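Local coordinates for protein sucrose 6(F)-phosphate phosphorylase (Thermoanaerobacterium thermosaccharolyticum DSM 571, PDB 6S9V) that belongs to the phosphorylases and is built on the TIM-barrel catalytic domain of the alpha-amylase family, at residues Ser46-Gly50 and Ile441-Glu446; Val213-Ile217 and Glu230-Leu235; Glu248-His254 and Phe268-Phe273. The contacts are given in a common frame with arbitrary orientation. Residues are numbered along the deposited sequence.

In the fold
The core of the chain is a closed barrel of eight parallel strands. Contact 3 joins the neighbouring barrel strands 248-251 and 269-271; contact 2 packs the loop after strand 207-210 on helix 230-244, which leads into strand 248-251. Their centres are 13 Å apart, and Leu235 CD2 touches Leu251 CD2 at 3.5 Å. Both lie near bound small molecules, which often mark a pocket: Tyr215 of contact 2 meets a sulfate about 4 Å from the side chain of His254 in contact 3, and the Glu252 side chain is about 4 Å from a bound BTB. Contact 1, 35 Å from contact 2 between centres, ties the loop before strand 51-54 to helix 432-446.

Contact 1: residues Ser46-Gly50 and Ile441-Glu446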
loop_
_atom_site.group_PDB
_atom_site.type_symbol
_atom_site.label_atom_id
_atom_site.label_comp_id
_atom_site.label_asym_id
_atom_site.label_seq_id
_atom_site.Cartn_x
_atom_site.Cartn_y
_atom_site.Cartn_z
ATOM N N SER A 46 -6.578 17.337 12.420
ATOM C CA SER A 46 -5.486 18.219 12.020
ATOM C C SER A 46 -4.149 17.779 12.618
ATOM O O SER A 46 -3.116 17.841 11.940
ATOM C CB SER A 46 -5.810 19.665 12.387
ATOM O OG SER A 46 -6.714 20.192 11.435
ATOM N N ASP A 47 -4.130 17.381 13.892
ATOM C CA ASP A 47 -2.893 16.912 14.513
ATOM C C ASP A 47 -2.900 15.399 14.687
ATOM O O ASP A 47 -2.039 14.843 15.380
ATOM C CB ASP A 47 -2.642 17.619 15.846
ATOM C CG ASP A 47 -3.716 17.336 16.878
ATOM O OD1 ASP A 47 -4.840 16.952 16.494
ATOM O OD2 ASP A 47 -3.422 17.484 18.074
ATOM N N VAL A 48 -3.828 14.721 14.028
ATOM C CA VAL A 48 -3.895 13.271 14.068
ATOM C C VAL A 48 -3.011 12.691 12.971
ATOM O O VAL A 48 -2.439 11.609 13.145
ATOM C CB VAL A 48 -5.358 12.814 13.928
ATOM C CG1 VAL A 48 -5.447 11.295 13.756
ATOM C CG2 VAL A 48 -6.168 13.279 15.149
ATOM N N PHE A 49 -2.869 13.394 11.846
ATOM C CA PHE A 49 -2.077 12.892 10.733
ATOM C C PHE A 49 -1.024 13.913 10.325
ATOM O O PHE A 49 -1.289 15.118 10.285
ATOM C CB PHE A 49 -2.952 12.546 9.538
ATOM C CG PHE A 49 -3.975 11.506 9.846
ATOM C CD1 PHE A 49 -3.588 10.226 10.192
ATOM C CD2 PHE A 49 -5.320 11.808 9.804
ATOM C CE1 PHE A 49 -4.527 9.264 10.497
ATOM C CE2 PHE A 49 -6.258 10.846 10.097
ATOM C CZ PHE A 49 -5.862 9.580 10.445
ATOM N N GLY A 50 0.176 13.415 10.042
ATOM C CA GLY A 50 1.231 14.237 9.479
ATOM C C GLY A 50 1.296 14.129 7.970
ATOM O O GLY A 50 1.979 14.922 7.310
ATOM N N ILE A 441 -3.143 7.693 18.609
ATOM C CA ILE A 441 -2.457 8.298 17.471
ATOM C C ILE A 441 -1.771 9.589 17.893
ATOM O O ILE A 441 -0.590 9.822 17.587
ATOM C CB ILE A 441 -3.442 8.535 16.311
ATOM C CG1 ILE A 441 -3.829 7.208 15.659
ATOM C CG2 ILE A 441 -2.825 9.466 15.294
ATOM C CD1 ILE A 441 -5.007 7.321 14.692
ATOM N N ARG A 442 -2.503 10.462 18.587
ATOM C CA ARG A 442 -1.913 11.733 18.988
ATOM C C ARG A 442 -0.756 11.529 19.959
ATOM O O ARG A 442 0.228 12.282 19.914
ATOM C CB ARG A 442 -2.973 12.666 19.571
ATOM C CG ARG A 442 -3.969 13.128 18.504
ATOM C CD ARG A 442 -4.478 14.533 18.788
ATOM N NE ARG A 442 -5.499 14.578 19.815
ATOM C CZ ARG A 442 -5.909 15.686 20.423
ATOM N NH1 ARG A 442 -5.385 16.876 20.124
ATOM N NH2 ARG A 442 -6.857 15.593 21.340
ATOM N N PHE A 443 -0.839 10.525 20.834
ATOM C CA PHE A 443 0.317 10.208 21.662
ATOM C C PHE A 443 1.520 9.837 20.800
ATOM O O PHE A 443 2.641 10.307 21.044
ATOM C CB PHE A 443 0.013 9.072 22.635
ATOM C CG PHE A 443 1.159 8.773 23.567
ATOM C CD1 PHE A 443 1.358 9.539 24.705
ATOM C CD2 PHE A 443 2.054 7.754 23.284
ATOM C CE1 PHE A 443 2.433 9.288 25.563
ATOM C CE2 PHE A 443 3.119 7.487 24.141
ATOM C CZ PHE A 443 3.303 8.254 25.280
ATOM N N ARG A 444 1.301 9.010 19.773
ATOM C CA ARG A 444 2.385 8.614 18.874
ATOM C C ARG A 444 2.942 9.802 18.089
ATOM O O ARG A 444 4.121 9.792 17.700
ATOM C CB ARG A 444 1.878 7.516 17.935
ATOM C CG ARG A 444 2.848 7.064 16.871
ATOM C CD ARG A 444 4.162 6.553 17.435
ATOM N NE ARG A 444 5.007 6.039 16.358
ATOM C CZ ARG A 444 5.641 6.808 15.476
ATOM N NH1 ARG A 444 5.536 8.124 15.552
ATOM N NH2 ARG A 444 6.376 6.261 14.515
ATOM N N ASN A 445 2.120 10.823 17.831
ATOM C CA ASN A 445 2.601 12.016 17.141
ATOM C C ASN A 445 3.272 13.009 18.076
ATOM O O ASN A 445 4.124 13.788 17.634
ATOM C CB ASN A 445 1.458 12.738 16.430
ATOM C CG ASN A 445 0.946 11.970 15.242
ATOM O OD1 ASN A 445 1.631 11.085 14.723
ATOM N ND2 ASN A 445 -0.269 12.302 14.796
ATOM N N GLU A 446 2.885 13.029 19.350
ATOM C CA GLU A 446 3.323 14.080 20.257
ATOM C C GLU A 446 4.509 13.673 21.116
ATOM O O GLU A 446 5.367 14.511 21.409
ATOM C CB GLU A 446 2.181 14.502 21.197
ATOM C CG GLU A 446 0.993 15.193 20.535
ATOM C CD GLU A 446 -0.209 15.311 21.474
ATOM O OE1 GLU A 446 -0.160 14.723 22.573
ATOM O OE2 GLU A 446 -1.197 15.998 21.121
HETATM O O HOH W 1 -0.962 17.420 19.114
#
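Side-chain amides are well suited to meeting a bare stretch of backbone, and Asn445 does so here. With chi1 in the m well, it reaches from helix 432-446 to the loop between helix 34-44 and barrel strand 51-54, tying an early part of the barrel to a late helix. ND2 donates to Asp47 O at 3.2 Å and, in a weak bent bond, to Val48 O at 2.8 Å, while OD1 accepts from the backbone N of Val21. One turn earlier, Ile441 (m, t) points at the loop and sets CG2 3.5 Å from CG1 of the t-rotamer Val48; branched aliphatics fill this buried spot. The long Arg442 passes Val48 with CG 4.0 Å from Val48 CG2, and bends through an off-well chi2 and an m chi3 to bring NH1 within 2.9 Å of OD2 of Asp47 (chi1 p), forming a salt bridge. That same Asp47 OD2 is 4.1 Å from Glu446 OE2; a water donates to both, at 2.7 Å and 2.5 Å. The chemistry therefore runs from a buried amide and apolar pair to a solvent-exposed edge, where guanidinium and water offset the repulsion of two carboxylates.

Contact 2: residues Val213-Ile217 and Glu230-Leu235; sequences VGYVI and EIYEFL. With SO4 (sulfate ion), chain D.
The unusual feature is a loop with two characters: Tyr215 turns its CA-to-CB bond away from the helix, its OH meeting a sulfate probably from the crystallisation liquor, while its neighbours pack almost entirely by apolar side chains, without a hydrogen bond between the segments. A short 3-10 turn starts at Val213, with Val216 N bonded to Val213 O at 3.2 Å; phi/psi are -62/-28, -62/-16, -96/-2 and -72/-24 over Val213-Val216, then Ile217 is extended (-98/119). Facing them is the first part of helix 230-244, the closest CA atoms, of Ile217 and Ile231, 6.1 Å apart and 320 Å² buried. Ile231 (t, chi2 84°) drives CD1 into the loop, 3.4 Å from Val213 O, 3.5 Å from Val216 CG2 and 4.2 Å from Ile217 CG1; its long CG1-CD1 arm suits this slot. Val213 (p) places CG2 3.7 Å from Leu235 CD2 and, at the ring edge, 4.1 Å from Phe234 CE2. Phe234 (t, chi2 78°) has CD2 4.0 Å from Val216 CG2. Ile217 (m, m) rests CG2 3.8 Å from Glu230 CB, whose carboxylate leads away to a salt bridge with Lys219. Tyr215 OH (chi1 m, chi2 -86°) donates a hydrogen bond to sulfate O1 at 2.8 Å; Arg148 and His358 also bind the ion. Such a loop, running from strand 207-210 back onto the next helix, is typical of the beta-to-alpha connections that line a TIM-barrel pocket.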
loop_
_atom_site.group_PDB
_atom_site.type_symbol
_atom_site.label_atom_id
_atom_site.label_comp_id
_atom_site.label_asym_id
_atom_site.label_seq_id
_atom_site.Cartn_x
_atom_site.Cartn_y
_atom_site.Cartn_z
ATOM N N VAL A 213 5.354 -2.146 -9.125
ATOM C CA VAL A 213 6.662 -1.943 -9.742
ATOM C C VAL A 213 7.327 -3.277 -10.061
ATOM O O VAL A 213 8.097 -3.383 -11.026
ATOM C CB VAL A 213 7.547 -1.065 -8.832
ATOM C CG1 VAL A 213 7.905 -1.791 -7.544
ATOM C CG2 VAL A 213 8.807 -0.621 -9.587
ATOM N N GLY A 214 7.005 -4.329 -9.309
ATOM C CA GLY A 214 7.627 -5.615 -9.565
ATOM C C GLY A 214 7.344 -6.183 -10.940
ATOM O O GLY A 214 8.052 -7.095 -11.382
ATOM N N TYR A 215 6.336 -5.656 -11.638
ATOM C CA TYR A 215 5.909 -6.214 -12.915
ATOM C C TYR A 215 6.507 -5.518 -14.131
ATOM O O TYR A 215 6.245 -5.954 -15.257
ATOM C CB TYR A 215 4.383 -6.165 -13.011
ATOM C CG TYR A 215 3.718 -7.056 -12.005
ATOM C CD1 TYR A 215 3.494 -8.392 -12.285
ATOM C CD2 TYR A 215 3.350 -6.572 -10.756
ATOM C CE1 TYR A 215 2.895 -9.220 -11.370
ATOM C CE2 TYR A 215 2.755 -7.401 -9.822
ATOM C CZ TYR A 215 2.526 -8.724 -10.142
ATOM O OH TYR A 215 1.939 -9.572 -9.231
ATOM N N VAL A 216 7.317 -4.470 -13.950
ATOM C CA VAL A 216 7.655 -3.634 -15.095
ATOM C C VAL A 216 8.610 -4.311 -16.077
ATOM O O VAL A 216 8.617 -3.947 -17.259
ATOM C CB VAL A 216 8.253 -2.273 -14.671
ATOM C CG1 VAL A 216 7.225 -1.473 -13.878
ATOM C CG2 VAL A 216 9.574 -2.435 -13.898
ATOM N N ILE A 217 9.401 -5.295 -15.650
ATOM C CA ILE A 217 10.334 -5.972 -16.548
ATOM C C ILE A 217 9.711 -7.277 -17.029
ATOM O O ILE A 217 9.419 -8.177 -16.228
ATOM C CB ILE A 217 11.693 -6.239 -15.878
ATOM C CG1 ILE A 217 12.335 -4.935 -15.395
ATOM C CG2 ILE A 217 12.630 -6.979 -16.846
ATOM C CD1 ILE A 217 12.542 -3.882 -16.484
ATOM N N GLU A 230 17.655 -6.366 -14.316
ATOM C CA GLU A 230 16.999 -5.308 -15.081
ATOM C C GLU A 230 16.116 -4.427 -14.201
ATOM O O GLU A 230 16.065 -3.206 -14.387
ATOM C CB GLU A 230 16.174 -5.919 -16.214
ATOM C CG GLU A 230 17.004 -6.493 -17.361
ATOM C CD GLU A 230 17.471 -7.924 -17.125
ATOM O OE1 GLU A 230 17.305 -8.454 -16.009
ATOM O OE2 GLU A 230 18.002 -8.528 -18.081
ATOM N N ILE A 231 15.396 -5.022 -13.253
ATOM C CA ILE A 231 14.493 -4.225 -12.428
ATOM C C ILE A 231 15.266 -3.138 -11.683
ATOM O O ILE A 231 14.767 -2.027 -11.490
ATOM C CB ILE A 231 13.703 -5.130 -11.467
ATOM C CG1 ILE A 231 12.664 -4.316 -10.696
ATOM C CG2 ILE A 231 14.626 -5.840 -10.496
ATOM C CD1 ILE A 231 11.395 -4.120 -11.434
ATOM N N TYR A 232 16.503 -3.433 -11.267
ATOM C CA TYR A 232 17.263 -2.453 -10.493
ATOM C C TYR A 232 17.746 -1.294 -11.356
ATOM O O TYR A 232 17.928 -0.177 -10.853
ATOM C CB TYR A 232 18.429 -3.149 -9.785
ATOM C CG TYR A 232 18.018 -3.692 -8.439
ATOM C CD1 TYR A 232 17.862 -2.840 -7.359
ATOM C CD2 TYR A 232 17.755 -5.042 -8.249
ATOM C CE1 TYR A 232 17.470 -3.306 -6.132
ATOM C CE2 TYR A 232 17.361 -5.522 -7.010
ATOM C CZ TYR A 232 17.224 -4.643 -5.955
ATOM O OH TYR A 232 16.840 -5.077 -4.705
ATOM N N GLU A 233 17.943 -1.526 -12.654
ATOM C CA GLU A 233 18.290 -0.433 -13.554
ATOM C C GLU A 233 17.147 0.574 -13.658
ATOM O O GLU A 233 17.380 1.790 -13.698
ATOM C CB GLU A 233 18.641 -1.002 -14.927
ATOM C CG GLU A 233 19.768 -2.024 -14.897
ATOM C CD GLU A 233 20.037 -2.631 -16.257
ATOM O OE1 GLU A 233 20.145 -1.867 -17.238
ATOM O OE2 GLU A 233 20.133 -3.875 -16.346
ATOM N N PHE A 234 15.905 0.085 -13.705
ATOM C CA PHE A 234 14.753 0.978 -13.693
ATOM C C PHE A 234 14.604 1.670 -12.343
ATOM O O PHE A 234 14.360 2.879 -12.278
ATOM C CB PHE A 234 13.478 0.203 -14.022
ATOM C CG PHE A 234 12.229 1.030 -13.908
ATOM C CD1 PHE A 234 11.885 1.925 -14.911
ATOM C CD2 PHE A 234 11.414 0.932 -12.794
ATOM C CE1 PHE A 234 10.750 2.701 -14.808
ATOM C CE2 PHE A 234 10.272 1.701 -12.690
ATOM C CZ PHE A 234 9.938 2.587 -13.704
ATOM N N LEU A 235 14.710 0.910 -11.250
ATOM C CA LEU A 235 14.570 1.508 -9.926
ATOM C C LEU A 235 15.615 2.592 -9.701
ATOM O O LEU A 235 15.297 3.681 -9.208
ATOM C CB LEU A 235 14.674 0.431 -8.851
ATOM C CG LEU A 235 13.517 -0.559 -8.772
ATOM C CD1 LEU A 235 13.839 -1.675 -7.791
ATOM C CD2 LEU A 235 12.222 0.153 -8.377
HETATM S S SO4 D . -0.284 -8.052 -6.666
HETATM O O1 SO4 D . 1.133 -8.405 -6.820
HETATM O O2 SO4 D . -1.128 -8.927 -7.473
HETATM O O3 SO4 D . -0.638 -8.184 -5.258
HETATM O O4 SO4 D . -0.506 -6.681 -7.109
#

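Contact 3: residues Glu248-His254 and Phe268-Phe273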
loop_
_atom_site.group_PDB
_atom_site.type_symbol
_atom_site.label_atom_id
_atom_site.label_comp_id
_atom_site.label_asym_id
_atom_site.label_seq_id
_atom_site.Cartn_x
_atom_site.Cartn_y
_atom_site.Cartn_z
ATOM N N GLU A 248 10.585 11.364 -2.754
ATOM C CA GLU A 248 11.069 10.058 -2.321
ATOM C C GLU A 248 10.126 8.981 -2.859
ATOM O O GLU A 248 8.917 9.204 -2.945
ATOM C CB GLU A 248 11.128 9.961 -0.797
ATOM C CG GLU A 248 12.081 10.938 -0.112
ATOM C CD GLU A 248 13.492 10.386 0.067
ATOM O OE1 GLU A 248 13.760 9.239 -0.359
ATOM O OE2 GLU A 248 14.333 11.113 0.643
ATOM N N LEU A 249 10.681 7.830 -3.234
ATOM C CA LEU A 249 9.899 6.731 -3.791
ATOM C C LEU A 249 9.607 5.691 -2.716
ATOM O O LEU A 249 10.480 5.345 -1.916
ATOM C CB LEU A 249 10.625 6.059 -4.960
ATOM C CG LEU A 249 10.923 6.938 -6.180
ATOM C CD1 LEU A 249 11.581 6.122 -7.285
ATOM C CD2 LEU A 249 9.678 7.625 -6.704
ATOM N N LEU A 250 8.368 5.198 -2.706
ATOM C CA LEU A 250 7.932 4.103 -1.844
ATOM C C LEU A 250 7.523 2.956 -2.761
ATOM O O LEU A 250 6.567 3.085 -3.533
ATOM C CB LEU A 250 6.773 4.547 -0.949
ATOM C CG LEU A 250 6.060 3.517 -0.082
ATOM C CD1 LEU A 250 7.014 2.697 0.762
ATOM C CD2 LEU A 250 5.040 4.248 0.792
ATOM N N LEU A 251 8.277 1.862 -2.724
ATOM C CA LEU A 251 8.042 0.737 -3.620
ATOM C C LEU A 251 7.040 -0.229 -3.008
ATOM O O LEU A 251 7.169 -0.609 -1.844
ATOM C CB LEU A 251 9.342 -0.000 -3.934
ATOM C CG LEU A 251 10.388 0.757 -4.750
ATOM C CD1 LEU A 251 10.774 2.093 -4.165
ATOM C CD2 LEU A 251 11.621 -0.147 -4.921
ATOM N N GLU A 252 6.052 -0.631 -3.805
ATOM C CA GLU A 252 5.079 -1.642 -3.404
ATOM C C GLU A 252 5.441 -2.957 -4.076
ATOM O O GLU A 252 5.260 -3.107 -5.286
ATOM C CB GLU A 252 3.662 -1.236 -3.786
ATOM C CG GLU A 252 2.630 -2.333 -3.507
ATOM C CD GLU A 252 2.067 -2.974 -4.773
ATOM O OE1 GLU A 252 1.787 -2.253 -5.746
ATOM O OE2 GLU A 252 1.927 -4.216 -4.799
ATOM N N VAL A 253 5.936 -3.910 -3.289
ATOM C CA VAL A 253 6.369 -5.205 -3.798
ATOM C C VAL A 253 5.832 -6.263 -2.841
ATOM O O VAL A 253 6.230 -6.304 -1.672
ATOM C CB VAL A 253 7.898 -5.311 -3.912
ATOM C CG1 VAL A 253 8.340 -6.704 -4.382
ATOM C CG2 VAL A 253 8.430 -4.247 -4.861
ATOM N N HIS A 254 4.923 -7.101 -3.330
ATOM C CA HIS A 254 4.494 -8.298 -2.616
ATOM C C HIS A 254 5.384 -9.441 -3.093
ATOM O O HIS A 254 5.245 -9.914 -4.224
ATOM C CB HIS A 254 3.022 -8.585 -2.878
ATOM C CG HIS A 254 2.102 -7.589 -2.249
ATOM N ND1 HIS A 254 1.950 -7.479 -0.885
ATOM C CD2 HIS A 254 1.314 -6.633 -2.795
ATOM C CE1 HIS A 254 1.081 -6.521 -0.618
ATOM N NE2 HIS A 254 0.677 -5.995 -1.760
ATOM N N PHE A 268 16.124 1.568 -0.739
ATOM C CA PHE A 268 14.767 1.850 -1.187
ATOM C C PHE A 268 13.776 1.723 -0.035
ATOM O O PHE A 268 13.863 0.794 0.775
ATOM C CB PHE A 268 14.351 0.903 -2.324
ATOM C CG PHE A 268 15.150 1.086 -3.585
ATOM C CD1 PHE A 268 14.808 2.064 -4.506
ATOM C CD2 PHE A 268 16.236 0.276 -3.850
ATOM C CE1 PHE A 268 15.546 2.233 -5.664
ATOM C CE2 PHE A 268 16.977 0.441 -5.006
ATOM C CZ PHE A 268 16.629 1.424 -5.911
ATOM N N LEU A 269 12.835 2.660 0.031
ATOM C CA LEU A 269 11.725 2.551 0.972
ATOM C C LEU A 269 10.744 1.470 0.528
ATOM O O LEU A 269 10.415 1.358 -0.655
ATOM C CB LEU A 269 10.993 3.888 1.098
ATOM C CG LEU A 269 11.799 5.047 1.693
ATOM C CD1 LEU A 269 11.123 6.383 1.449
ATOM C CD2 LEU A 269 11.966 4.816 3.187
ATOM N N ILE A 270 10.279 0.679 1.493
ATOM C CA ILE A 270 9.351 -0.416 1.240
ATOM C C ILE A 270 8.196 -0.354 2.230
ATOM O O ILE A 270 8.237 0.345 3.243
ATOM C CB ILE A 270 10.030 -1.801 1.331
ATOM C CG1 ILE A 270 10.581 -2.032 2.743
ATOM C CG2 ILE A 270 11.135 -1.925 0.282
ATOM C CD1 ILE A 270 11.030 -3.459 3.007
ATOM N N TYR A 271 7.168 -1.147 1.929
ATOM C CA TYR A 271 6.069 -1.374 2.848
ATOM C C TYR A 271 6.358 -2.590 3.718
ATOM O O TYR A 271 6.888 -3.598 3.244
ATOM C CB TYR A 271 4.764 -1.626 2.101
ATOM C CG TYR A 271 4.107 -0.404 1.526
ATOM C CD1 TYR A 271 3.413 0.479 2.344
ATOM C CD2 TYR A 271 4.150 -0.149 0.164
ATOM C CE1 TYR A 271 2.791 1.594 1.819
ATOM C CE2 TYR A 271 3.537 0.963 -0.371
ATOM C CZ TYR A 271 2.854 1.830 0.462
ATOM O OH TYR A 271 2.242 2.940 -0.060
ATOM N N ASP A 272 5.954 -2.514 4.975
ATOM C CA ASP A 272 6.054 -3.663 5.868
ATOM C C ASP A 272 4.833 -4.546 5.622
ATOM O O ASP A 272 3.773 -4.348 6.210
ATOM C CB ASP A 272 6.143 -3.214 7.320
ATOM C CG ASP A 272 6.510 -4.355 8.254
ATOM O OD1 ASP A 272 6.221 -5.516 7.903
ATOM O OD2 ASP A 272 7.106 -4.095 9.324
ATOM N N PHE A 273 4.979 -5.518 4.723
ATOM C CA PHE A 273 3.887 -6.434 4.398
ATOM C C PHE A 273 3.895 -7.702 5.244
ATOM O O PHE A 273 3.060 -8.590 5.020
ATOM C CB PHE A 273 3.935 -6.793 2.911
ATOM C CG PHE A 273 3.448 -5.679 1.990
ATOM C CD1 PHE A 273 2.308 -4.931 2.293
ATOM C CD2 PHE A 273 4.141 -5.386 0.827
ATOM C CE1 PHE A 273 1.865 -3.926 1.442
ATOM C CE2 PHE A 273 3.706 -4.381 -0.028
ATOM C CZ PHE A 273 2.573 -3.648 0.276
HETATM O O HOH W 2 13.149 4.751 -1.921
HETATM O O HOH W 3 7.107 -3.073 -0.608
#
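Strand 248-251 and the weakly bonded strand 269-271 are parallel neighbours in the TIM barrel, joined by helix 257-265 in a beta-alpha-beta crossover; their axes approach to 4.8 Å at 34°. Glu248 CB lies 4.2 Å from Leu269 CD1. Leu249 O receives a hydrogen bond at 2.7 Å from a water that accepts from Leu269 N at 2.9 Å. Leu250 sends CG over one face of Tyr271, a CH-pi contact of aliphatic carbon on aromatic ring, 4.0 Å from its centroid. Leu251 N bonds directly to Leu269 O at 3.0 Å; on the face away from Leu250 its CD2 meets Phe268 CD1 at 3.9 Å, beside Leu235. A second water joins Leu251 O, Val253 N and Tyr271 N. Glu252, close to the bound BTB, rests CG 4.0 Å from Phe273 CZ while OE1 accepts from Ala212 N. His254, hydrogen-bonded through ND1 to Asp317 OD2, stacks face-to-face on Phe273: centroids 3.9 Å apart, planes at 29°, with His254 CE1 3.4 Å from Phe273 CZ.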